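Local coordinates for protein PlzA (Borrelia burgdorferi, PDB 7MIE) that binds the bacterial second messenger c-di-GMP through a PilZ domain and probably acts as a signalling receptor for it, at residues V121-A126 / N137-E142. Sequence-based numbering, arbitrary orientation.
Sequences VKLLSA and NLLTLE. With EDO (1,2-ethanediol), chain F.
Glu-142 runs its side chain alongside that of Lys-122, both pointing the same way from a pair of antiparallel strands. Its CG stands anti to the backbone N (chi1 177°) and the chain stays extended, which carries the carboxylate out to the lysine end, where OE1 lies 3.5 Å from Lys-122 NZ in a long salt bridge. The other carboxylate oxygen, OE2, rests against CD1 of Leu-124, and Glu-142 CB packs on the same leucine, so aliphatic carbon and charge share one partner. Beneath the ion pair, the backbones of Lys-122 and Glu-142 bond each other twice, with Glu-142 N to Lys-122 O at 2.9 Å. Leu-124 and Ser-125 then both face Thr-140 in a classic beta bulge: Leu-124 N donates to Thr-140 O at 2.8 Å, and Thr-140 N to Ser-125 O at 2.9 Å. The extra residue turns the Leu-124 side chain toward strand 137-142, where its CB meets CG2 of Thr-140. Beside the bulge a 1,2-ethanediol, probably from the crystallisation liquor, links the hydroxyls of the two strands: Ser-125 OG donates to its O2 at 2.6 Å, and its O1 lies 2.7 Å from Thr-140 OG1 and donates to Leu-138 O. The face bearing Leu-123, Leu-139 and Leu-141 is apolar; Leu-123 CD1 reaches Leu-139 CG at 3.8 Å, Leu-123 and Leu-139 pack against helix 88-94, and Leu-141 against strand 78-84. The segments belong to the hairpin of strands 119-131 and 134-143 in the antiparallel sheet of the PilZN3 region, away from the c-di-GMP site. The hairpin is thus two-sided, joined here by four backbone bonds, with an apolar leucine face and a more polar one whose partly exposed ion pair solvent probably weakens.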
ATOM      1  N   VAL A 121     -11.654  16.867  -4.664  1.00 23.68           N
ATOM      2  CA  VAL A 121     -11.020  15.836  -5.489  1.00 23.63           C
ATOM      3  C   VAL A 121     -11.913  15.441  -6.664  1.00 24.78           C
ATOM      4  O   VAL A 121     -13.142  15.673  -6.667  1.00 24.59           O
ATOM      5  CB  VAL A 121     -10.661  14.584  -4.659  1.00 23.54           C
ATOM      6  CG1 VAL A 121      -9.634  14.896  -3.554  1.00 24.25           C
ATOM      7  CG2 VAL A 121     -11.917  13.895  -4.118  1.00 25.01           C
ATOM      8  N   LYS A 122     -11.296  14.829  -7.680  1.00 25.13           N
ATOM      9  CA  LYS A 122     -12.057  14.272  -8.790  1.00 27.52           C
ATOM     10  C   LYS A 122     -11.593  12.836  -9.015  1.00 25.65           C
ATOM     11  O   LYS A 122     -10.400  12.510  -8.854  1.00 24.97           O
ATOM     12  CB  LYS A 122     -11.918  15.141 -10.046  1.00 29.66           C
ATOM     13  CG  LYS A 122     -10.519  15.321 -10.594  1.00 36.92           C
ATOM     14  CD  LYS A 122     -10.484  15.855 -12.032  1.00 41.72           C
ATOM     15  CE  LYS A 122      -9.193  15.479 -12.733  1.00 45.98           C
ATOM     16  NZ  LYS A 122      -8.845  16.395 -13.852  1.00 53.88           N
ATOM     17  N   LEU A 123     -12.541  11.973  -9.370  1.00 24.30           N
ATOM     18  CA  LEU A 123     -12.220  10.572  -9.577  1.00 23.50           C
ATOM     19  C   LEU A 123     -11.520  10.414 -10.926  1.00 24.69           C
ATOM     20  O   LEU A 123     -12.084  10.796 -11.951  1.00 25.67           O
ATOM     21  CB  LEU A 123     -13.527   9.765  -9.570  1.00 23.03           C
ATOM     22  CG  LEU A 123     -13.373   8.245  -9.741  1.00 23.10           C
ATOM     23  CD1 LEU A 123     -12.677   7.637  -8.517  1.00 22.43           C
ATOM     24  CD2 LEU A 123     -14.765   7.608  -9.909  1.00 24.72           C
ATOM     25  N   LEU A 124     -10.344   9.778 -10.936  1.00 23.63           N
ATOM     26  CA  LEU A 124      -9.643   9.530 -12.199  1.00 25.33           C
ATOM     27  C   LEU A 124      -9.892   8.122 -12.722  1.00 25.72           C
ATOM     28  O   LEU A 124      -9.927   7.916 -13.950  1.00 28.26           O
ATOM     29  CB  LEU A 124      -8.127   9.736 -12.054  1.00 26.15           C
ATOM     30  CG  LEU A 124      -7.671  11.146 -11.699  1.00 29.69           C
ATOM     31  CD1 LEU A 124      -6.134  11.197 -11.671  1.00 29.44           C
ATOM     32  CD2 LEU A 124      -8.208  12.153 -12.705  1.00 32.15           C
ATOM     33  N   SER A 125      -9.956   7.146 -11.814  1.00 23.20           N
ATOM     34  CA  SER A 125     -10.039   5.746 -12.173  1.00 23.27           C
ATOM     35  C   SER A 125     -10.551   4.978 -10.968  1.00 21.45           C
ATOM     36  O   SER A 125     -10.443   5.497  -9.854  1.00 21.40           O
ATOM     37  CB  SER A 125      -8.627   5.232 -12.520  1.00 25.62           C
ATOM     38  OG  SER A 125      -8.754   3.910 -13.066  1.00 28.92           O
ATOM     39  N   ALA A 126     -11.067   3.756 -11.186  1.00 21.21           N
ATOM     40  CA  ALA A 126     -11.517   2.875 -10.119  1.00 21.79           C
ATOM     41  C   ALA A 126     -11.373   1.429 -10.571  1.00 22.56           C
ATOM     42  O   ALA A 126     -11.455   1.128 -11.781  1.00 23.56           O
ATOM     43  CB  ALA A 126     -12.973   3.176  -9.807  1.00 23.75           C
ATOM     44  N   ASN A 137     -13.832  -1.352  -3.710  1.00 22.64           N
ATOM     45  CA  ASN A 137     -13.320  -0.560  -4.824  1.00 21.58           C
ATOM     46  C   ASN A 137     -12.058   0.166  -4.373  1.00 22.04           C
ATOM     47  O   ASN A 137     -11.961   0.625  -3.235  1.00 22.19           O
ATOM     48  CB  ASN A 137     -14.307   0.514  -5.315  1.00 21.81           C
ATOM     49  CG  ASN A 137     -15.576  -0.073  -5.922  1.00 23.66           C
ATOM     50  OD1 ASN A 137     -16.686   0.291  -5.502  1.00 23.29           O
ATOM     51  ND2 ASN A 137     -15.467  -0.934  -6.931  1.00 24.72           N
ATOM     52  N   LEU A 138     -11.129   0.293  -5.329  1.00 21.53           N
ATOM     53  CA  LEU A 138      -9.917   1.104  -5.133  1.00 21.70           C
ATOM     54  C   LEU A 138     -10.070   2.311  -6.058  1.00 20.79           C
ATOM     55  O   LEU A 138     -10.200   2.133  -7.280  1.00 24.15           O
ATOM     56  CB  LEU A 138      -8.703   0.254  -5.525  1.00 21.48           C
ATOM     57  CG  LEU A 138      -7.332   0.941  -5.359  1.00 23.93           C
ATOM     58  CD1 LEU A 138      -7.031   1.189  -3.888  1.00 21.98           C
ATOM     59  CD2 LEU A 138      -6.232   0.081  -5.943  1.00 24.50           C
ATOM     60  N   LEU A 139     -10.103   3.531  -5.497  0.50 21.09           N
ATOM     61  CA  LEU A 139     -10.412   4.761  -6.230  0.50 20.74           C
ATOM     62  C   LEU A 139      -9.191   5.670  -6.306  0.50 20.78           C
ATOM     63  O   LEU A 139      -8.719   6.114  -5.250  0.50 19.15           O
ATOM     64  CB  LEU A 139     -11.477   5.555  -5.467  0.50 21.22           C
ATOM     65  CG  LEU A 139     -12.940   5.162  -5.687  0.50 21.12           C
ATOM     66  CD1 LEU A 139     -13.213   3.780  -5.134  0.50 21.18           C
ATOM     67  CD2 LEU A 139     -13.871   6.182  -5.051  0.50 22.34           C
ATOM     68  N   THR A 140      -8.808   6.054  -7.536  1.00 19.95           N
ATOM     69  CA  THR A 140      -7.735   7.026  -7.698  1.00 20.84           C
ATOM     70  C   THR A 140      -8.382   8.404  -7.753  1.00 21.26           C
ATOM     71  O   THR A 140      -9.230   8.646  -8.643  1.00 21.42           O
ATOM     72  CB  THR A 140      -6.956   6.724  -8.985  1.00 23.01           C
ATOM     73  OG1 THR A 140      -6.429   5.390  -8.998  1.00 22.95           O
ATOM     74  CG2 THR A 140      -5.848   7.742  -9.239  1.00 23.36           C
ATOM     75  N   LEU A 141      -8.003   9.276  -6.828  1.00 21.03           N
ATOM     76  CA  LEU A 141      -8.604  10.590  -6.669  1.00 22.07           C
ATOM     77  C   LEU A 141      -7.522  11.656  -6.817  1.00 23.74           C
ATOM     78  O   LEU A 141      -6.522  11.615  -6.099  1.00 24.61           O
ATOM     79  CB  LEU A 141      -9.252  10.677  -5.284  1.00 23.26           C
ATOM     80  CG  LEU A 141     -10.426   9.717  -5.070  1.00 25.01           C
ATOM     81  CD1 LEU A 141     -10.674   9.544  -3.579  1.00 27.82           C
ATOM     82  CD2 LEU A 141     -11.669  10.305  -5.746  1.00 24.58           C
ATOM     83  N   GLU A 142      -7.790  12.646  -7.677  1.00 25.02           N
ATOM     84  CA  GLU A 142      -6.859  13.743  -7.884  1.00 25.21           C
ATOM     85  C   GLU A 142      -7.288  14.963  -7.065  1.00 25.11           C
ATOM     86  O   GLU A 142      -8.457  15.345  -7.061  1.00 24.79           O
ATOM     87  CB  GLU A 142      -6.858  14.094  -9.374  1.00 29.48           C
ATOM     88  CG  GLU A 142      -5.959  15.295  -9.677  1.00 34.29           C
ATOM     89  CD  GLU A 142      -5.730  15.507 -11.160  1.00 42.47           C
ATOM     90  OE1 GLU A 142      -6.159  16.556 -11.667  1.00 47.44           O
ATOM     91  OE2 GLU A 142      -5.130  14.613 -11.792  1.00 44.90           O
TER
HETATM   92  C1  EDO F 305      -7.415   1.795  -9.044  1.00 40.26           C
HETATM   93  O1  EDO F 305      -7.960   3.112  -8.866  1.00 32.01           O
HETATM   94  C2  EDO F 305      -7.198   1.306 -10.409  1.00 44.98           C
HETATM   95  O2  EDO F 305      -7.791   2.163 -11.366  1.00 51.21           O